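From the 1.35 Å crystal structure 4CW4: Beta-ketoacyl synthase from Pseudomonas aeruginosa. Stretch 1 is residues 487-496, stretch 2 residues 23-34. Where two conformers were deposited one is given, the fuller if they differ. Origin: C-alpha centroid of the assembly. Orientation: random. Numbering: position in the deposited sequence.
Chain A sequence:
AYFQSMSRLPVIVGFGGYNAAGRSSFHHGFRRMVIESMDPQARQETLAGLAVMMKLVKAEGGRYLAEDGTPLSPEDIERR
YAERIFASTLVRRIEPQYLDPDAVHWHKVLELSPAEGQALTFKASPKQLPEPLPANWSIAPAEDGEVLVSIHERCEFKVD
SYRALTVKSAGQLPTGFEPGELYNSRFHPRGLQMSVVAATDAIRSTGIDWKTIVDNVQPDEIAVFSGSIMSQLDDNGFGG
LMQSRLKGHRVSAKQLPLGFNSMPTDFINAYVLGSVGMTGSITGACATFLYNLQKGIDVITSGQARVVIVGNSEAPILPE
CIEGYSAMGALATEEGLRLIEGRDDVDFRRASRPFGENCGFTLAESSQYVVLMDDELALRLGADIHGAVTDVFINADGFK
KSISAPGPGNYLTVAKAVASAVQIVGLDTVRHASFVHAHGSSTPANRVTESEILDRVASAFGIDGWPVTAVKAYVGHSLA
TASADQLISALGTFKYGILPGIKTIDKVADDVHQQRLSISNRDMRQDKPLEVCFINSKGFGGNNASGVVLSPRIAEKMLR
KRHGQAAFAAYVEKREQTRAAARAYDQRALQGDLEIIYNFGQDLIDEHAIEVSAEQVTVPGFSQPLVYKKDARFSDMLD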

# COMPACT_ATOMS: atom_id res chain seq x y z
N LEU A 487 -5.59 18.02 7.65
CA LEU A 487 -4.99 18.16 8.97
C LEU A 487 -4.13 19.41 9.05
O LEU A 487 -4.23 20.18 9.99
CB LEU A 487 -4.17 16.91 9.33
CG LEU A 487 -3.41 17.01 10.68
CD1 LEU A 487 -4.34 17.38 11.79
CD2 LEU A 487 -2.65 15.71 11.03
N ILE A 488 -3.31 19.64 8.05
CA ILE A 488 -2.40 20.76 8.14
C ILE A 488 -3.15 22.08 8.07
O ILE A 488 -2.83 23.02 8.81
CB ILE A 488 -1.27 20.62 7.11
CG1 ILE A 488 -0.27 19.57 7.63
CG2 ILE A 488 -0.59 21.95 6.86
CD1 ILE A 488 0.79 19.23 6.67
N SER A 489 -4.18 22.16 7.24
CA SER A 489 -5.02 23.34 7.23
C SER A 489 -5.66 23.57 8.60
O SER A 489 -5.71 24.71 9.09
CB SER A 489 -6.09 23.26 6.16
OG SER A 489 -6.92 24.39 6.26
N ALA A 490 -6.12 22.49 9.23
CA ALA A 490 -6.73 22.60 10.55
C ALA A 490 -5.79 23.28 11.54
O ALA A 490 -6.22 24.08 12.39
CB ALA A 490 -7.13 21.23 11.08
N LEU A 491 -4.51 22.99 11.43
CA LEU A 491 -3.55 23.54 12.37
C LEU A 491 -3.46 25.05 12.21
O LEU A 491 -3.20 25.77 13.16
CB LEU A 491 -2.17 22.92 12.15
CG LEU A 491 -2.11 21.39 12.28
CD1 LEU A 491 -0.66 20.92 12.20
CD2 LEU A 491 -2.78 20.91 13.58
N GLY A 492 -3.67 25.50 10.98
CA GLY A 492 -3.69 26.92 10.68
C GLY A 492 -4.88 27.61 11.32
O GLY A 492 -4.76 28.74 11.81
N THR A 493 -6.04 26.96 11.30
CA THR A 493 -7.20 27.51 12.02
C THR A 493 -6.90 27.68 13.51
O THR A 493 -7.26 28.69 14.11
CB THR A 493 -8.46 26.66 11.78
OG1 THR A 493 -8.83 26.80 10.40
CG2 THR A 493 -9.64 27.08 12.69
N PHE A 494 -6.26 26.69 14.12
CA PHE A 494 -5.87 26.83 15.52
C PHE A 494 -4.93 28.04 15.72
O PHE A 494 -5.07 28.79 16.69
CB PHE A 494 -5.17 25.56 16.03
CG PHE A 494 -6.06 24.36 16.15
CD1 PHE A 494 -7.39 24.47 16.49
CD2 PHE A 494 -5.54 23.09 15.91
CE1 PHE A 494 -8.19 23.35 16.59
CE2 PHE A 494 -6.32 21.99 16.01
CZ PHE A 494 -7.66 22.11 16.36
N LYS A 495 -3.98 28.22 14.80
CA LYS A 495 -2.97 29.27 14.90
C LYS A 495 -3.57 30.66 14.80
O LYS A 495 -3.29 31.53 15.64
CB LYS A 495 -1.92 29.09 13.80
CG LYS A 495 -0.83 30.19 13.70
CD LYS A 495 0.16 30.10 14.83
CE LYS A 495 1.26 31.13 14.71
NZ LYS A 495 2.18 31.07 15.87
N TYR A 496 -4.39 30.88 13.78
CA TYR A 496 -4.83 32.22 13.43
C TYR A 496 -6.31 32.52 13.73
O TYR A 496 -6.74 33.67 13.62
CB TYR A 496 -4.57 32.49 11.96
CG TYR A 496 -3.11 32.55 11.57
CD1 TYR A 496 -2.30 33.60 11.99
CD2 TYR A 496 -2.55 31.57 10.75
CE1 TYR A 496 -0.97 33.67 11.63
CE2 TYR A 496 -1.21 31.64 10.38
CZ TYR A 496 -0.43 32.69 10.82
OH TYR A 496 0.89 32.76 10.44
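Stretch 2 23-34: RSSFHHGFRRMV

Glycine in a helix is often the place where another segment comes close, and the packing of residues 23-34 against the helix 487-496 of this ketoacyl synthase is a compact example. The two stretches belong to one chain, and no two touching residues are fewer than 456 positions apart in sequence. Stretch 2 enters as an irregular segment. Phe26 and His27 both have positive phi, at 59° and 68°, and His27 then takes the N-cap position of a short helix, 28-33. Within that helix Arg31 N bonds to His27 O and Met33 N to Gly29 O, and Val34 is the first residue to leave helical angles. The axis of this helix crosses that of 487-496 at -78°, nearly perpendicular, with a closest approach of 8.9 Å. The contact buries 519 Å², both sides summed, and takes in the turn before the short helix as well as the helix itself. The backbones draw near at Ser489 and Phe30, whose CA atoms are 5.6 Å apart, and at Gly492 and His27, at 5.7 Å between CA atoms.

The centre of the packing is aromatic. Phe30, with chi1 in t, is a knob set among Ser489, Gly492, Thr493 and Tyr496. Its ring lies flat against the glycine: Gly492 CA stands 3.7 Å from the centroid of the Phe30 ring and only 9° off the ring normal, a CH-pi contact. The fit depends on the absence of a side chain, since an ideal CB on Gly492 would fall 2.3 Å from Phe30 CG. Around the ring, Ser489 O approaches Phe30 CD1 at 3.4 Å, Thr493 N approaches Phe30 CE1 at 3.5 Å, and Tyr496 CD2 meets Phe30 CE2 at 3.7 Å.

His27 uses its ring in a similar way. Lys495 CB lies over one face, 3.9 Å from the centroid of the His27 ring, so that the aliphatic part of the lysine supplies a CH-pi contact while the end of its side chain leads away. Tyr496 turns its edge toward the face of His27 in an offset pair, centroids 5.9 Å apart and planes at 78°. Gly492 CA is also close to His27 ND1, at 3.4 Å. Toward the N-terminal end of stretch 1, Ile488 CG2 rests against Ser24 CB at 4.0 Å, and Ser489 CB lies 4.3 Å from Met33 CE.

Polar linkage comes through water, for no direct hydrogen bond joins the stretches. One water donates to Ile488 O at 2.8 Å and is hydrogen-bonded to His27 ND1, also at 2.8 Å. A second donates to Phe26 O at 2.9 Å and pairs with Tyr496 OH at the same distance. Phe26 O additionally accepts a bond from Arg31 NH2, at 2.9 Å, which ties the arginine back to its own loop. The tyrosine hydroxyl sits over one face of that guanidinium, where Tyr496 OH and Arg31 NE are 3.3 Å apart but poorly angled for a hydrogen bond. The direct contacts are packing contacts, and two waters make the hydrogen-bonded links across the crossing.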

# COMPACT_ATOMS: atom_id res chain seq x y z
N ARG A 23 4.24 26.10 0.48
CA ARG A 23 4.93 25.45 1.58
C ARG A 23 4.01 25.37 2.79
O ARG A 23 3.43 26.37 3.22
CB ARG A 23 6.20 26.20 1.95
CG ARG A 23 6.90 25.63 3.18
CD ARG A 23 8.32 26.14 3.35
NE ARG A 23 8.50 27.60 3.42
CZ ARG A 23 8.64 28.31 4.54
NH1 ARG A 23 8.54 27.74 5.74
NH2 ARG A 23 8.89 29.61 4.46
N SER A 24 3.89 24.18 3.36
CA SER A 24 2.98 23.99 4.48
C SER A 24 3.52 24.49 5.80
O SER A 24 2.75 24.95 6.64
CB SER A 24 2.67 22.50 4.63
OG SER A 24 1.99 22.09 3.48
N SER A 25 4.82 24.37 6.02
CA SER A 25 5.37 24.70 7.33
C SER A 25 5.11 26.16 7.68
O SER A 25 5.00 27.02 6.79
CB SER A 25 6.85 24.37 7.42
OG SER A 25 7.60 25.14 6.50
N PHE A 26 4.97 26.41 8.97
CA PHE A 26 4.72 27.75 9.49
C PHE A 26 3.43 28.36 8.95
O PHE A 26 3.24 29.57 9.00
CB PHE A 26 5.94 28.65 9.30
CG PHE A 26 7.19 28.06 9.91
CD1 PHE A 26 7.95 27.13 9.20
CD2 PHE A 26 7.56 28.35 11.21
CE1 PHE A 26 9.06 26.52 9.77
CE2 PHE A 26 8.69 27.76 11.79
CZ PHE A 26 9.42 26.83 11.07
N HIS A 27 2.55 27.49 8.47
CA HIS A 27 1.22 27.87 8.02
C HIS A 27 1.21 28.73 6.76
O HIS A 27 0.24 29.42 6.51
CB HIS A 27 0.45 28.58 9.13
CG HIS A 27 0.44 27.83 10.42
ND1 HIS A 27 -0.33 26.71 10.60
CD2 HIS A 27 1.14 28.01 11.56
CE1 HIS A 27 -0.11 26.23 11.81
NE2 HIS A 27 0.76 27.00 12.42
N HIS A 28 2.27 28.70 5.96
CA HIS A 28 2.26 29.47 4.71
C HIS A 28 1.19 29.05 3.72
O HIS A 28 0.52 29.90 3.16
CB HIS A 28 3.63 29.47 4.05
CG HIS A 28 4.63 30.28 4.80
ND1 HIS A 28 4.62 31.66 4.81
CD2 HIS A 28 5.66 29.90 5.60
CE1 HIS A 28 5.60 32.09 5.57
NE2 HIS A 28 6.24 31.04 6.07
N GLY A 29 0.99 27.74 3.54
CA GLY A 29 -0.05 27.27 2.63
C GLY A 29 -1.43 27.70 3.10
O GLY A 29 -2.26 28.14 2.33
N PHE A 30 -1.66 27.56 4.41
CA PHE A 30 -2.90 28.01 5.01
C PHE A 30 -3.10 29.48 4.73
O PHE A 30 -4.18 29.91 4.32
CB PHE A 30 -2.86 27.76 6.52
CG PHE A 30 -4.06 28.30 7.25
CD1 PHE A 30 -5.24 27.59 7.30
CD2 PHE A 30 -4.01 29.53 7.87
CE1 PHE A 30 -6.33 28.08 7.98
CE2 PHE A 30 -5.12 30.03 8.53
CZ PHE A 30 -6.29 29.31 8.57
N ARG A 31 -2.05 30.26 4.92
CA ARG A 31 -2.17 31.69 4.70
C ARG A 31 -2.53 32.00 3.25
O ARG A 31 -3.30 32.92 2.99
CB ARG A 31 -0.90 32.42 5.10
CG ARG A 31 -0.75 32.61 6.59
CD ARG A 31 0.49 33.44 6.85
NE ARG A 31 1.59 32.60 7.25
CZ ARG A 31 2.82 33.05 7.50
NH1 ARG A 31 3.17 34.30 7.22
NH2 ARG A 31 3.73 32.23 7.97
N ARG A 32 -1.96 31.28 2.29
CA ARG A 32 -2.36 31.48 0.89
C ARG A 32 -3.86 31.23 0.73
O ARG A 32 -4.55 31.96 -0.00
CB ARG A 32 -1.57 30.58 -0.05
CG ARG A 32 -2.16 30.46 -1.47
CD ARG A 32 -2.11 31.77 -2.21
NE ARG A 32 -2.75 31.71 -3.52
CZ ARG A 32 -4.00 32.08 -3.79
NH1 ARG A 32 -4.79 32.50 -2.82
NH2 ARG A 32 -4.47 32.00 -5.03
N MET A 33 -4.37 30.19 1.39
CA MET A 33 -5.78 29.88 1.24
C MET A 33 -6.68 30.98 1.83
O MET A 33 -7.73 31.25 1.27
CB MET A 33 -6.09 28.50 1.83
CG MET A 33 -5.39 27.41 1.05
SD MET A 33 -5.83 25.72 1.52
CE MET A 33 -4.61 25.39 2.79
N VAL A 34 -6.25 31.62 2.92
CA VAL A 34 -7.04 32.71 3.51
C VAL A 34 -6.34 34.05 3.37
O VAL A 34 -6.44 34.91 4.24
CB VAL A 34 -7.39 32.41 4.99
CG1 VAL A 34 -8.24 31.15 5.08
CG2 VAL A 34 -6.13 32.29 5.84
O HOH W 1 2.92 31.05 11.50
O HOH W 2 -1.35 25.33 8.35